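PDB 2PRR: alkylhydroperoxidase AhpD core: uncharacterized peroxidase-related protein from Ralstonia eutropha, which is uncharacterised but probably acts as a peroxidase-related oxidoreductase of the carboxymuconolactone decarboxylase family, with an AhpD-like helical core. Local coordinates for residues F42-H47 with I179-N184; A131-K136 with E143-A148. All coordinates share one frame; numbering follows the deposited sequence.

Interaction 1: F42-H47 with I179-N184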
loop_
_atom_site.group_PDB
_atom_site.type_symbol
_atom_site.label_atom_id
_atom_site.label_comp_id
_atom_site.label_asym_id
_atom_site.label_seq_id
_atom_site.Cartn_x
_atom_site.Cartn_y
_atom_site.Cartn_z
ATOM N N PHE D 42 -15.391 28.644 -8.077
ATOM C CA PHE D 42 -15.212 29.844 -8.899
ATOM C C PHE D 42 -14.526 30.974 -8.134
ATOM O O PHE D 42 -13.635 31.630 -8.648
ATOM C CB PHE D 42 -16.560 30.389 -9.422
ATOM C CG PHE D 42 -17.274 29.474 -10.380
ATOM C CD1 PHE D 42 -16.990 29.505 -11.733
ATOM C CD2 PHE D 42 -18.255 28.591 -9.927
ATOM C CE1 PHE D 42 -17.668 28.650 -12.622
ATOM C CE2 PHE D 42 -18.921 27.732 -10.810
ATOM C CZ PHE D 42 -18.623 27.769 -12.151
ATOM N N LEU D 43 -14.958 31.201 -6.904
ATOM C CA LEU D 43 -14.439 32.283 -6.107
ATOM C C LEU D 43 -13.040 32.013 -5.607
ATOM O O LEU D 43 -12.229 32.929 -5.533
ATOM C CB LEU D 43 -15.371 32.524 -4.928
ATOM C CG LEU D 43 -16.785 32.959 -5.341
ATOM C CD1 LEU D 43 -17.759 32.708 -4.196
ATOM C CD2 LEU D 43 -16.790 34.423 -5.809
ATOM N N THR D 44 -12.751 30.764 -5.261
ATOM C CA THR D 44 -11.421 30.421 -4.740
ATOM C C THR D 44 -10.361 30.429 -5.827
ATOM O O THR D 44 -9.246 30.926 -5.611
ATOM C CB THR D 44 -11.423 29.052 -3.986
ATOM O OG1 THR D 44 -11.924 28.015 -4.842
ATOM C CG2 THR D 44 -12.291 29.143 -2.753
ATOM N N LEU D 45 -10.700 29.882 -6.995
ATOM C CA LEU D 45 -9.761 29.877 -8.134
ATOM C C LEU D 45 -9.601 31.263 -8.766
ATOM O O LEU D 45 -8.597 31.521 -9.419
ATOM C CB LEU D 45 -10.139 28.835 -9.192
ATOM C CG LEU D 45 -10.049 27.357 -8.775
ATOM C CD1 LEU D 45 -10.469 26.515 -9.944
ATOM C CD2 LEU D 45 -8.638 26.878 -8.250
ATOM N N ALA D 46 -10.562 32.166 -8.537
ATOM C CA ALA D 46 -10.481 33.549 -9.048
ATOM C C ALA D 46 -9.269 34.331 -8.471
ATOM O O ALA D 46 -8.979 35.431 -8.934
ATOM C CB ALA D 46 -11.793 34.296 -8.792
ATOM N N HIS D 47 -8.613 33.773 -7.440
ATOM C CA HIS D 47 -7.353 34.281 -6.880
ATOM C C HIS D 47 -6.229 34.240 -7.934
ATOM O O HIS D 47 -5.315 35.048 -7.895
ATOM C CB HIS D 47 -6.959 33.428 -5.647
ATOM C CG HIS D 47 -5.617 33.757 -5.059
ATOM N ND1 HIS D 47 -5.365 34.926 -4.371
ATOM C CD2 HIS D 47 -4.465 33.044 -5.023
ATOM C CE1 HIS D 47 -4.107 34.935 -3.966
ATOM N NE2 HIS D 47 -3.538 33.800 -4.342
ATOM N N ILE D 179 -5.787 23.895 -1.181
ATOM C CA ILE D 179 -6.227 25.205 -0.698
ATOM C C ILE D 179 -7.329 25.162 0.397
ATOM O O ILE D 179 -7.685 26.199 0.970
ATOM C CB ILE D 179 -6.680 26.142 -1.893
ATOM C CG1 ILE D 179 -8.014 25.735 -2.489
ATOM C CG2 ILE D 179 -5.637 26.184 -3.018
ATOM C CD1 ILE D 179 -8.581 26.833 -3.418
ATOM N N GLY D 180 -7.859 23.974 0.680
ATOM C CA GLY D 180 -8.910 23.804 1.661
ATOM C C GLY D 180 -10.220 24.276 1.097
ATOM O O GLY D 180 -11.038 24.910 1.802
HETATM N N MSE D 181 -10.449 23.963 -0.171
HETATM C CA MSE D 181 -11.649 24.444 -0.838
HETATM C C MSE D 181 -12.868 23.836 -0.139
HETATM O O MSE D 181 -12.937 22.619 0.060
HETATM C CB MSE D 181 -11.600 24.120 -2.314
HETATM C CG MSE D 181 -12.608 24.952 -3.136
HETATM SE SE MSE D 181 -12.686 24.173 -4.769
HETATM C CE MSE D 181 -11.045 24.772 -5.337
ATOM N N ARG D 182 -13.802 24.702 0.270
ATOM C CA ARG D 182 -14.963 24.303 1.062
ATOM C C ARG D 182 -16.260 24.207 0.263
ATOM O O ARG D 182 -16.692 25.195 -0.364
ATOM C CB ARG D 182 -15.168 25.281 2.225
ATOM C CG ARG D 182 -16.212 24.818 3.235
ATOM C CD ARG D 182 -16.667 25.912 4.213
ATOM N NE ARG D 182 -17.817 25.440 4.997
ATOM C CZ ARG D 182 -17.732 24.726 6.123
ATOM N NH1 ARG D 182 -16.570 24.430 6.681
ATOM N NH2 ARG D 182 -18.840 24.324 6.720
ATOM N N PRO D 183 -16.901 23.023 0.312
ATOM C CA PRO D 183 -18.163 22.864 -0.383
ATOM C C PRO D 183 -19.268 23.727 0.237
ATOM O O PRO D 183 -19.361 23.858 1.463
ATOM C CB PRO D 183 -18.478 21.375 -0.250
ATOM C CG PRO D 183 -17.538 20.835 0.833
ATOM C CD PRO D 183 -16.455 21.794 1.018
ATOM N N ASN D 184 -20.086 24.314 -0.626
ATOM C CA ASN D 184 -21.182 25.155 -0.195
ATOM C C ASN D 184 -22.235 24.331 0.530
ATOM O O ASN D 184 -22.387 23.142 0.275
ATOM C CB ASN D 184 -21.835 25.871 -1.391
ATOM C CG ASN D 184 -20.845 26.585 -2.259
ATOM O OD1 ASN D 184 -20.043 25.956 -2.973
ATOM N ND2 ASN D 184 -20.910 27.902 -2.252
#
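Thr44, on the short helix 40-45, and Met181, in the loop that follows helix 156-179, bring their CA atoms to 7.1 Å, and no hydrogen bond joins the two segments. Positive phi at Gly180 (76°) marks where the chain leaves the long helix, between Ile179 and Met181, the two residues of 179-184 that touch helix 40-45. Met181, a selenomethionine, runs extended from the backbone as far as SE and then bends at chi3 (-74°), which turns its CE methyl onto Thr44 OG1 at 3.4 Å. The CG of Met181 lies 3.6 Å from Thr44 OG1, so the bent end of the side chain, from CG through SE to CE, curls round this oxygen while the two side chains cross obliquely. Beside it, Ile179 delivers its CD1 tip to Thr44 CB at 3.7 Å. Leu45 CD2 completes the apolar patch more loosely, 4.3 Å from Met181 CE. The Thr44 hydroxyl, though bordered here by carbon, has its hydrogen bond to Asn40 O, one helical turn back. Asn40 also donates from ND2 to Arg182 O and from its backbone N to Asn184 OD1. All four touching residues are buried, in a helix-to-loop contact within the all-helical, AhpD-like fold.

Interaction 2: A131-K136 with E143-A148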
loop_
_atom_site.group_PDB
_atom_site.type_symbol
_atom_site.label_atom_id
_atom_site.label_comp_id
_atom_site.label_asym_id
_atom_site.label_seq_id
_atom_site.Cartn_x
_atom_site.Cartn_y
_atom_site.Cartn_z
ATOM N N ALA D 131 -12.187 4.161 -14.930
ATOM C CA ALA D 131 -11.926 5.434 -14.262
ATOM C C ALA D 131 -11.003 5.272 -13.054
ATOM O O ALA D 131 -10.071 6.042 -12.877
ATOM C CB ALA D 131 -13.218 6.031 -13.806
ATOM N N LEU D 132 -11.283 4.293 -12.204
ATOM C CA LEU D 132 -10.449 4.074 -11.021
ATOM C C LEU D 132 -9.042 3.660 -11.354
ATOM O O LEU D 132 -8.123 4.078 -10.654
ATOM C CB LEU D 132 -11.097 3.112 -10.020
ATOM C CG LEU D 132 -11.956 3.769 -8.911
ATOM C CD1 LEU D 132 -11.109 4.689 -8.050
ATOM C CD2 LEU D 132 -13.165 4.551 -9.420
ATOM N N LYS D 133 -8.867 2.899 -12.438
ATOM C CA LYS D 133 -7.533 2.483 -12.909
ATOM C C LYS D 133 -6.715 3.671 -13.450
ATOM O O LYS D 133 -5.506 3.793 -13.203
ATOM C CB LYS D 133 -7.641 1.410 -13.996
ATOM C CG LYS D 133 -6.287 0.744 -14.255
ATOM C CD LYS D 133 -6.321 -0.366 -15.279
ATOM C CE LYS D 133 -4.994 -1.202 -15.146
ATOM N NZ LYS D 133 -4.796 -2.260 -16.202
ATOM N N VAL D 134 -7.380 4.531 -14.222
ATOM C CA VAL D 134 -6.762 5.723 -14.727
ATOM C C VAL D 134 -6.396 6.600 -13.528
ATOM O O VAL D 134 -5.309 7.167 -13.464
ATOM C CB VAL D 134 -7.747 6.533 -15.621
ATOM C CG1 VAL D 134 -7.159 7.872 -15.986
ATOM C CG2 VAL D 134 -8.142 5.759 -16.863
ATOM N N CYS D 135 -7.340 6.723 -12.599
ATOM C CA CYS D 135 -7.172 7.534 -11.413
ATOM C C CYS D 135 -5.968 7.105 -10.591
ATOM O O CYS D 135 -5.147 7.931 -10.301
ATOM C CB CYS D 135 -8.432 7.476 -10.555
ATOM S SG CYS D 135 -8.395 8.519 -9.103
ATOM N N LYS D 136 -5.823 5.817 -10.282
ATOM C CA LYS D 136 -4.711 5.347 -9.414
ATOM C C LYS D 136 -3.594 4.491 -10.032
ATOM O O LYS D 136 -2.580 4.246 -9.374
ATOM C CB LYS D 136 -5.280 4.513 -8.266
ATOM C CG LYS D 136 -6.267 5.223 -7.354
ATOM C CD LYS D 136 -5.663 6.348 -6.499
ATOM C CE LYS D 136 -6.829 7.047 -5.725
ATOM N NZ LYS D 136 -6.482 8.222 -4.836
ATOM N N GLU D 143 -4.535 -2.791 -23.431
ATOM C CA GLU D 143 -5.605 -3.046 -24.414
ATOM C C GLU D 143 -6.811 -3.812 -23.864
ATOM O O GLU D 143 -7.949 -3.616 -24.333
ATOM C CB GLU D 143 -5.042 -3.748 -25.663
ATOM C CG GLU D 143 -4.070 -2.866 -26.457
ATOM C CD GLU D 143 -4.722 -1.605 -27.027
ATOM O OE1 GLU D 143 -5.797 -1.722 -27.671
ATOM O OE2 GLU D 143 -4.149 -0.503 -26.826
ATOM N N ALA D 144 -6.555 -4.664 -22.864
ATOM C CA ALA D 144 -7.610 -5.435 -22.229
ATOM C C ALA D 144 -8.566 -4.513 -21.476
ATOM O O ALA D 144 -9.755 -4.824 -21.356
ATOM C CB ALA D 144 -7.033 -6.493 -21.312
ATOM N N ASP D 145 -8.083 -3.370 -21.005
ATOM C CA ASP D 145 -8.966 -2.426 -20.302
ATOM C C ASP D 145 -9.910 -1.786 -21.318
ATOM O O ASP D 145 -11.071 -1.523 -21.006
ATOM C CB ASP D 145 -8.172 -1.360 -19.533
ATOM C CG ASP D 145 -7.220 -1.968 -18.473
ATOM O OD1 ASP D 145 -7.573 -2.934 -17.760
ATOM O OD2 ASP D 145 -6.095 -1.460 -18.349
ATOM N N PHE D 146 -9.420 -1.534 -22.529
ATOM C CA PHE D 146 -10.277 -0.970 -23.564
ATOM C C PHE D 146 -11.270 -2.028 -24.040
ATOM O O PHE D 146 -12.446 -1.703 -24.212
ATOM C CB PHE D 146 -9.463 -0.365 -24.703
ATOM C CG PHE D 146 -8.692 0.876 -24.305
ATOM C CD1 PHE D 146 -9.331 2.106 -24.217
ATOM C CD2 PHE D 146 -7.327 0.806 -24.005
ATOM C CE1 PHE D 146 -8.622 3.247 -23.832
ATOM C CE2 PHE D 146 -6.619 1.944 -23.624
ATOM C CZ PHE D 146 -7.270 3.164 -23.539
ATOM N N GLU D 147 -10.809 -3.273 -24.233
ATOM C CA GLU D 147 -11.684 -4.416 -24.613
ATOM C C GLU D 147 -12.853 -4.585 -23.654
ATOM O O GLU D 147 -14.000 -4.742 -24.081
ATOM C CB GLU D 147 -10.919 -5.748 -24.653
ATOM C CG GLU D 147 -10.061 -5.981 -25.921
ATOM C CD GLU D 147 -9.101 -7.189 -25.821
ATOM O OE1 GLU D 147 -9.580 -8.308 -25.521
ATOM O OE2 GLU D 147 -7.875 -7.011 -26.064
ATOM N N ALA D 148 -12.560 -4.541 -22.361
ATOM C CA ALA D 148 -13.587 -4.683 -21.335
ATOM C C ALA D 148 -14.685 -3.649 -21.456
ATOM O O ALA D 148 -15.846 -3.961 -21.264
ATOM C CB ALA D 148 -12.969 -4.617 -19.954
#
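Lys133 and Asp145 meet because Lys133 sets CG anti to its backbone N (chi1 -167°) and stays extended through all later torsions, while Asp145 holds CG anti to the carbonyl carbon (chi1 -59°). The result is a salt bridge between consecutive helices, 122-137 and 143-151, of the all-helical fold. These two residues also give the shortest CA separation of the two segments, 9.0 Å, a gap that is spanned by side chains and not by backbone contact. The ammonium end arrives with the lysine chain running across the aspartate at about a right angle. The aliphatic part also passes close: Lys133 CD comes within 3.3 Å of Asp145 OD2. Both charged ends have second partners in the turn joining the helices: Lys133 NZ also donates to Glu140 O, and Asp145 OD2 also accepts from Asn142 N. Each gripped atom thus has two hydrogen bonds, which should fix the lysine end against the turn and probably favours the charged forms of both groups. Farther round helix 143-151, Glu143 and Phe146 face Arg11 of the second subunit, through a salt bridge and a cation-pi contact respectively. The carboxylate is used unevenly: Lys133 NZ sits 2.6 Å from Asp145 OD2, on its syn lone pair, but 3.3 Å from Asp145 OD1.

The two contacts lie on opposite sides of the chain's centre, their own centres 31 Å apart and their nearest atoms about 16 Å apart, so neither touches the other. Interaction 1 is buried, with 155 Å² hidden between segments that are far apart in sequence; interaction 2 is at the surface, hides 86 Å² and joins neighbouring helices. Their chemistry follows: apolar carbons packed round a hydroxyl already bonded within its own helix in the first, one charged pair in the second. They hold different helices, although helix 156-179, which leads into the loop of interaction 1, also packs against Ala131, Cys135 and Phe146 of interaction 2. Both reach the second subunit.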